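Local coordinates for protein rhamnogalacturonan endolyase YesW (Bacillus subtilis, PDB 2ZUX) that degrades type I rhamnogalacturonan of plant cell-wall pectin by endo-type eliminative cleavage, requiring calcium or manganese for activity and releasing oligosaccharides, at residues Ala195-Asp200 with Ala245-Ala250; Val448-Asn453 with Gly480-Met485; Asp459-Arg464 with Ile472-Tyr477. One frame throughout, in Å; residues are numbered along the deposited sequence.

Contact 1. Residues Ala195-Asp200 with Ala245-Ala250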
# COMPACT_ATOMS: atom_id res chain seq x y z
N ALA A 195 6.23 5.60 -11.45
CA ALA A 195 5.98 4.94 -12.73
C ALA A 195 4.51 4.62 -12.87
O ALA A 195 3.87 4.16 -11.92
CB ALA A 195 6.80 3.66 -12.86
N MET A 196 3.97 4.82 -14.07
CA MET A 196 2.57 4.52 -14.33
C MET A 196 2.32 4.52 -15.82
O MET A 196 3.14 5.00 -16.61
CB MET A 196 1.64 5.52 -13.63
CG MET A 196 1.74 6.94 -14.16
SD MET A 196 1.00 8.11 -13.02
CE MET A 196 2.39 8.40 -11.98
N LYS A 197 1.15 4.00 -16.20
CA LYS A 197 0.69 4.03 -17.58
C LYS A 197 0.28 5.45 -17.96
O LYS A 197 -0.38 6.15 -17.19
CB LYS A 197 -0.49 3.07 -17.72
CG LYS A 197 -1.03 2.90 -19.13
CD LYS A 197 -1.99 1.71 -19.15
CE LYS A 197 -2.51 1.40 -20.54
NZ LYS A 197 -3.49 2.42 -21.01
N THR A 198 0.74 5.88 -19.13
CA THR A 198 0.52 7.24 -19.63
C THR A 198 0.04 7.15 -21.07
O THR A 198 -0.08 6.05 -21.63
CB THR A 198 1.82 8.06 -19.56
OG1 THR A 198 2.81 7.41 -20.36
CG2 THR A 198 2.32 8.17 -18.11
N ALA A 199 -0.23 8.29 -21.68
CA ALA A 199 -0.75 8.32 -23.04
C ALA A 199 -0.32 9.60 -23.73
O ALA A 199 0.25 10.50 -23.12
CB ALA A 199 -2.26 8.20 -23.02
N ASP A 200 -0.63 9.69 -25.02
CA ASP A 200 -0.50 10.96 -25.72
C ASP A 200 -1.27 12.00 -24.92
O ASP A 200 -2.40 11.76 -24.49
CB ASP A 200 -1.12 10.87 -27.11
CG ASP A 200 -0.36 9.95 -28.04
OD1 ASP A 200 0.88 10.08 -28.11
OD2 ASP A 200 -1.01 9.10 -28.68
N ALA A 245 8.15 4.26 -22.79
CA ALA A 245 8.15 3.15 -23.75
C ALA A 245 6.70 2.82 -24.09
O ALA A 245 5.79 3.28 -23.41
CB ALA A 245 8.85 1.94 -23.17
N ASN A 246 6.47 2.04 -25.14
CA ASN A 246 5.14 1.50 -25.39
C ASN A 246 4.74 0.60 -24.22
O ASN A 246 5.57 -0.16 -23.71
CB ASN A 246 5.09 0.73 -26.71
CG ASN A 246 5.11 1.65 -27.93
OD1 ASN A 246 5.89 1.44 -28.86
ND2 ASN A 246 4.26 2.66 -27.93
N PHE A 247 3.50 0.74 -23.78
CA PHE A 247 3.00 -0.02 -22.64
C PHE A 247 2.76 -1.48 -23.00
O PHE A 247 2.14 -1.79 -24.02
CB PHE A 247 1.69 0.59 -22.12
CG PHE A 247 1.15 -0.11 -20.90
CD1 PHE A 247 1.57 0.28 -19.63
CD2 PHE A 247 0.25 -1.17 -21.02
CE1 PHE A 247 1.09 -0.37 -18.49
CE2 PHE A 247 -0.22 -1.82 -19.89
CZ PHE A 247 0.20 -1.42 -18.62
N GLU A 248 3.26 -2.37 -22.16
CA GLU A 248 2.86 -3.77 -22.20
C GLU A 248 2.41 -4.17 -20.80
O GLU A 248 3.01 -3.75 -19.81
CB GLU A 248 4.00 -4.66 -22.71
CG GLU A 248 4.42 -4.33 -24.14
CD GLU A 248 5.47 -5.26 -24.69
OE1 GLU A 248 5.67 -6.37 -24.14
OE2 GLU A 248 6.09 -4.88 -25.71
N PRO A 249 1.35 -4.99 -20.71
CA PRO A 249 0.60 -5.64 -21.80
C PRO A 249 -0.13 -4.70 -22.76
O PRO A 249 -0.92 -3.85 -22.34
CB PRO A 249 -0.41 -6.52 -21.05
CG PRO A 249 0.19 -6.71 -19.69
CD PRO A 249 0.85 -5.40 -19.38
N ALA A 250 0.14 -4.88 -24.05
CA ALA A 250 -0.49 -4.08 -25.09
C ALA A 250 -1.97 -4.43 -25.21
O ALA A 250 -2.40 -5.53 -24.86
CB ALA A 250 0.22 -4.30 -26.42

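Contact 2. Residues Val448-Asn453 with Gly480-Met485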
# COMPACT_ATOMS: atom_id res chain seq x y z
N VAL A 448 -18.64 -11.26 14.04
CA VAL A 448 -17.43 -10.78 13.37
C VAL A 448 -17.20 -9.34 13.78
O VAL A 448 -18.13 -8.65 14.22
CB VAL A 448 -17.50 -10.81 11.80
CG1 VAL A 448 -17.30 -12.20 11.29
CG2 VAL A 448 -18.80 -10.18 11.28
N PRO A 449 -15.95 -8.87 13.64
CA PRO A 449 -15.69 -7.44 13.80
C PRO A 449 -16.62 -6.58 12.93
O PRO A 449 -17.09 -7.03 11.88
CB PRO A 449 -14.23 -7.31 13.36
CG PRO A 449 -13.64 -8.64 13.73
CD PRO A 449 -14.72 -9.62 13.36
N SER A 450 -16.87 -5.35 13.36
CA SER A 450 -17.82 -4.47 12.69
C SER A 450 -17.34 -3.92 11.35
O SER A 450 -18.08 -3.22 10.67
CB SER A 450 -18.17 -3.31 13.61
OG SER A 450 -17.01 -2.56 13.89
N SER A 451 -16.08 -4.20 10.99
CA SER A 451 -15.56 -3.84 9.68
C SER A 451 -14.81 -5.02 9.10
O SER A 451 -14.33 -5.89 9.84
CB SER A 451 -14.63 -2.63 9.76
OG SER A 451 -13.46 -2.89 10.53
N THR A 452 -14.73 -5.04 7.77
CA THR A 452 -13.95 -6.04 7.04
C THR A 452 -13.22 -5.30 5.92
O THR A 452 -13.52 -5.47 4.73
CB THR A 452 -14.86 -7.17 6.51
OG1 THR A 452 -15.72 -7.60 7.57
CG2 THR A 452 -14.04 -8.36 6.03
N ASN A 453 -12.27 -4.47 6.33
CA ASN A 453 -11.60 -3.55 5.42
C ASN A 453 -10.09 -3.59 5.65
O ASN A 453 -9.40 -4.36 5.00
CB ASN A 453 -12.19 -2.14 5.56
CG ASN A 453 -11.69 -1.20 4.49
OD1 ASN A 453 -11.01 -1.62 3.55
ND2 ASN A 453 -12.04 0.07 4.60
N GLY A 480 -16.79 -10.56 22.13
CA GLY A 480 -17.16 -10.73 20.72
C GLY A 480 -17.82 -9.52 20.10
O GLY A 480 -18.79 -9.65 19.35
N VAL A 481 -17.28 -8.34 20.40
CA VAL A 481 -17.81 -7.09 19.86
C VAL A 481 -16.69 -6.10 19.58
O VAL A 481 -15.67 -6.08 20.27
CB VAL A 481 -18.87 -6.43 20.80
CG1 VAL A 481 -20.21 -7.19 20.76
CG2 VAL A 481 -18.34 -6.30 22.22
N SER A 482 -16.89 -5.27 18.56
CA SER A 482 -15.95 -4.20 18.23
C SER A 482 -16.27 -2.95 19.03
O SER A 482 -17.44 -2.66 19.30
CB SER A 482 -16.04 -3.86 16.74
OG SER A 482 -15.62 -4.95 15.94
N LYS A 483 -15.22 -2.23 19.40
CA LYS A 483 -15.36 -0.97 20.14
C LYS A 483 -14.48 0.08 19.48
O LYS A 483 -13.36 -0.22 19.07
CB LYS A 483 -14.97 -1.17 21.60
CG LYS A 483 -15.92 -2.09 22.36
CD LYS A 483 -15.43 -2.44 23.74
CE LYS A 483 -16.26 -3.58 24.34
NZ LYS A 483 -17.72 -3.28 24.41
N ASN A 484 -14.98 1.31 19.39
CA ASN A 484 -14.23 2.37 18.74
C ASN A 484 -13.07 2.89 19.59
O ASN A 484 -13.23 3.09 20.80
CB ASN A 484 -15.15 3.52 18.35
CG ASN A 484 -14.47 4.54 17.47
OD1 ASN A 484 -13.99 4.22 16.38
ND2 ASN A 484 -14.41 5.77 17.93
N MET A 485 -11.92 3.10 18.95
CA MET A 485 -10.72 3.65 19.59
C MET A 485 -10.46 5.08 19.14
O MET A 485 -10.01 5.92 19.92
CB MET A 485 -9.49 2.83 19.25
CG MET A 485 -9.40 1.49 19.92
SD MET A 485 -7.68 0.97 20.00
CE MET A 485 -7.14 1.80 21.49
O HOH W 1 -19.84 -8.63 16.98

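Contact 3. Residues Asp459-Arg464 with Ile472-Tyr477. With CA (calcium ion), chain F.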
# COMPACT_ATOMS: atom_id res chain seq x y z
N ASP A 459 -2.68 0.60 18.76
CA ASP A 459 -2.45 0.71 20.19
C ASP A 459 -1.12 0.07 20.58
O ASP A 459 -0.27 -0.19 19.72
CB ASP A 459 -3.65 0.20 21.01
CG ASP A 459 -3.84 -1.30 20.93
OD1 ASP A 459 -2.91 -2.03 20.50
OD2 ASP A 459 -4.94 -1.75 21.31
N GLY A 460 -0.93 -0.18 21.87
CA GLY A 460 0.35 -0.66 22.35
C GLY A 460 0.55 -2.17 22.33
O GLY A 460 1.66 -2.63 22.54
N ASP A 461 -0.52 -2.93 22.09
CA ASP A 461 -0.38 -4.38 22.12
C ASP A 461 -0.09 -4.97 20.74
O ASP A 461 -0.23 -4.28 19.72
CB ASP A 461 -1.57 -5.07 22.83
CG ASP A 461 -2.83 -5.14 21.97
OD1 ASP A 461 -2.77 -5.03 20.72
OD2 ASP A 461 -3.91 -5.35 22.56
N LEU A 462 0.35 -6.22 20.72
CA LEU A 462 0.76 -6.88 19.49
C LEU A 462 -0.41 -7.40 18.65
O LEU A 462 -0.19 -7.82 17.51
CB LEU A 462 1.76 -8.01 19.81
CG LEU A 462 3.10 -7.57 20.42
CD1 LEU A 462 3.88 -8.79 20.87
CD2 LEU A 462 3.92 -6.75 19.42
N LEU A 463 -1.62 -7.34 19.19
CA LEU A 463 -2.81 -7.63 18.38
C LEU A 463 -3.00 -6.51 17.37
O LEU A 463 -2.48 -5.40 17.56
CB LEU A 463 -4.05 -7.77 19.27
CG LEU A 463 -4.01 -8.88 20.33
CD1 LEU A 463 -5.27 -8.83 21.17
CD2 LEU A 463 -3.86 -10.26 19.68
N ARG A 464 -3.72 -6.79 16.29
CA ARG A 464 -3.96 -5.77 15.28
C ARG A 464 -5.37 -5.22 15.43
O ARG A 464 -6.33 -5.97 15.64
CB ARG A 464 -3.70 -6.31 13.88
CG ARG A 464 -3.35 -5.23 12.87
CD ARG A 464 -2.82 -5.78 11.58
NE ARG A 464 -2.21 -4.72 10.77
CZ ARG A 464 -1.87 -4.86 9.49
NH1 ARG A 464 -2.09 -6.01 8.85
NH2 ARG A 464 -1.31 -3.84 8.83
N ILE A 472 -10.81 3.93 13.76
CA ILE A 472 -10.01 2.79 14.20
C ILE A 472 -10.76 2.13 15.35
O ILE A 472 -11.15 2.80 16.31
CB ILE A 472 -8.59 3.22 14.65
CG1 ILE A 472 -7.84 3.87 13.48
CG2 ILE A 472 -7.82 2.01 15.21
CD1 ILE A 472 -6.47 4.41 13.84
N ASP A 473 -11.01 0.83 15.22
CA ASP A 473 -11.73 0.04 16.22
C ASP A 473 -10.83 -1.05 16.80
O ASP A 473 -9.83 -1.43 16.19
CB ASP A 473 -12.96 -0.62 15.59
CG ASP A 473 -13.91 0.37 14.93
OD1 ASP A 473 -14.17 1.46 15.49
OD2 ASP A 473 -14.42 0.05 13.84
N LYS A 474 -11.21 -1.56 17.96
CA LYS A 474 -10.55 -2.71 18.54
C LYS A 474 -11.57 -3.79 18.86
O LYS A 474 -12.66 -3.51 19.35
CB LYS A 474 -9.75 -2.34 19.79
CG LYS A 474 -8.74 -3.43 20.19
CD LYS A 474 -7.96 -3.07 21.41
CE LYS A 474 -7.07 -4.22 21.82
NZ LYS A 474 -5.92 -4.40 20.90
N TRP A 475 -11.20 -5.02 18.54
CA TRP A 475 -12.04 -6.18 18.81
C TRP A 475 -11.91 -6.64 20.25
O TRP A 475 -10.82 -6.96 20.72
CB TRP A 475 -11.64 -7.31 17.86
CG TRP A 475 -12.39 -8.61 17.99
CD1 TRP A 475 -11.86 -9.80 18.38
CD2 TRP A 475 -13.77 -8.86 17.67
NE1 TRP A 475 -12.82 -10.79 18.33
CE2 TRP A 475 -14.00 -10.24 17.90
CE3 TRP A 475 -14.83 -8.07 17.21
CZ2 TRP A 475 -15.25 -10.84 17.69
CZ3 TRP A 475 -16.08 -8.67 17.01
CH2 TRP A 475 -16.27 -10.05 17.25
N ASP A 476 -13.04 -6.65 20.96
CA ASP A 476 -13.11 -7.20 22.30
C ASP A 476 -13.36 -8.69 22.11
O ASP A 476 -14.49 -9.11 21.87
CB ASP A 476 -14.25 -6.51 23.07
CG ASP A 476 -14.48 -7.09 24.47
OD1 ASP A 476 -14.02 -8.21 24.77
OD2 ASP A 476 -15.15 -6.41 25.26
N TYR A 477 -12.29 -9.48 22.18
CA TYR A 477 -12.37 -10.90 21.82
C TYR A 477 -13.13 -11.74 22.84
O TYR A 477 -13.73 -12.75 22.49
CB TYR A 477 -10.98 -11.49 21.56
CG TYR A 477 -10.05 -11.46 22.76
CD1 TYR A 477 -10.03 -12.52 23.68
CD2 TYR A 477 -9.19 -10.39 22.97
CE1 TYR A 477 -9.18 -12.50 24.78
CE2 TYR A 477 -8.34 -10.36 24.07
CZ TYR A 477 -8.34 -11.41 24.97
OH TYR A 477 -7.49 -11.40 26.05
CA CA F . -2.44 -3.56 18.90
O HOH W 2 -0.68 -2.22 17.83

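Contact 1. Residues Ala195-Asp200 with Ala245-Ala250
Lys197 lies across one face of the Phe247 ring within a single antiparallel blade of the beta-propeller. Strand 230-235 separates their two strands, 193-198 and 241-246, so the contact bridges next-but-one positions in the four-stranded sheet. Phe247 itself stands just past the end of strand 241-246. The two side chains cross at about a right angle, and the aliphatic part of the lysine does the touching. Its CD sits 3.7 Å from the ring centroid of Phe247 and only 7° off the ring normal, which defines a CH-pi contact over the face. Carbons on both sides of CD follow the ring: Lys197 CG approaches Phe247 CD1 at 3.7 Å, and Lys197 CE approaches Phe247 CD2 at 3.8 Å. The methylene chain therefore spans the ring from one flank to the other. Lys197 can do this because its CG is anti to the backbone N (chi1 -175°) and the chain stays extended as far as CE. Glu229, just ahead of strand 230-235, takes the ammonium in a salt bridge and also pairs by its backbone with Phe247. Met284 and Arg286, on strand 281-286 of the next blade along the chain, also touch Phe247. The lysine bends only at its last torsion (chi4 -72°), and its NZ ends 5.4 Å from the Phe247 centroid, at most a weak cation-pi attraction.

Contact 2. Residues Val448-Asn453 with Gly480-Met485
Ser450 and Ser482 meet through one well-formed hydrogen bond: Ser450 N donates to Ser482 OG over 2.9 Å, with an angle of 162° at the hydrogen. The same hydroxyl oxygen also packs against the backbone of the preceding residue, 3.3 Å from Pro449 CA. It is placed there by a first torsion that sets Ser482 OG anti to its carbonyl carbon (chi1 -65°), on a CB that points toward the loop. Ser450 returns the approach with its own hydroxyl, whose OG lies alongside Ser482 CB at 3.3 Å. At the other end of the contact the backbones are joined by a water, which donates to Val448 O at 3.2 Å and to Gly480 O at 2.8 Å. The second shell is aromatic and backbone-based. Trp475 touches both Pro449 and Ser482, Trp431 packs on Pro449 and bonds through NE1 to Ser451 O, and Gly480 and Val481 form a G1 beta bulge opposite Asp476 at the start of strand 481-487. Loop 448-453 thus lies between strand 429-432, which carries Trp431, and strand 481-487, an outermost strand of the antiparallel sheet that continues through 471-476 and 465-468 to 454-456.

Contact 3. Residues Asp459-Arg464 with Ile472-Tyr477
The ammonium of Lys474 is gripped by three carboxylates. Within the contact, Lys474 NZ makes salt bridges to Asp461 OD2 at 2.8 Å and to Asp459 OD2 at 2.9 Å; Glu465, just after the loop, accepts a further hydrogen bond. The two aspartates approach differently: Asp459 crosses the lysine at about a right angle and offers the syn lone pair of OD2, whereas Asp461 comes from the opposite direction and is met on its syn side, 23° out of the carboxylate plane. A bend at the end of the lysine (chi4 72°) sets NZ between them. Each carboxylate is shared, because its other oxygen binds calcium: Asp459 OD1 at 2.3 Å and Asp461 OD1 at 2.4 Å from the ion. Backbone oxygens add Leu463 O, 2.3 Å from calcium, and Asp461 O, and water 2 also coordinates it. Glu465 completes the site. The lysine probably offsets part of the negative charge that the acidic ligands leave around the metal. Asp461 N bonds to Asp459 OD1 over 3.0 Å, meeting it from above the carboxylate plane; this Asx turn lies within the loop that wraps the ion. Farther along, Leu463 CD1 touches Tyr477 CE2 at 4.5 Å. The whole is a calcium-binding loop joining strands 454-456 and 465-468 of a propeller blade, consistent with the structural role suggested for calcium in this enzyme.

Contact 1 comes first along the chain and belongs to one propeller blade, the sheet of strands 182-184 to 241-246. Contacts 2 and 3 belong to a later blade, on the opposite side of the chain's centre, with centres 41 and 42 Å from that of contact 1. Those two lie only about 10 Å apart, centre to centre, and contact 3 is enclosed by contact 2 in sequence, both of its segments falling between 448-453 and 480-485. Neighbouring strands 471-476 and 481-487 join them, with probable hydrogen bonds from Met485 N to Ile472 O and from Lys474 N to Lys483 O. One blade therefore connects the calcium loop with the loop packed against its edge strand 481-487.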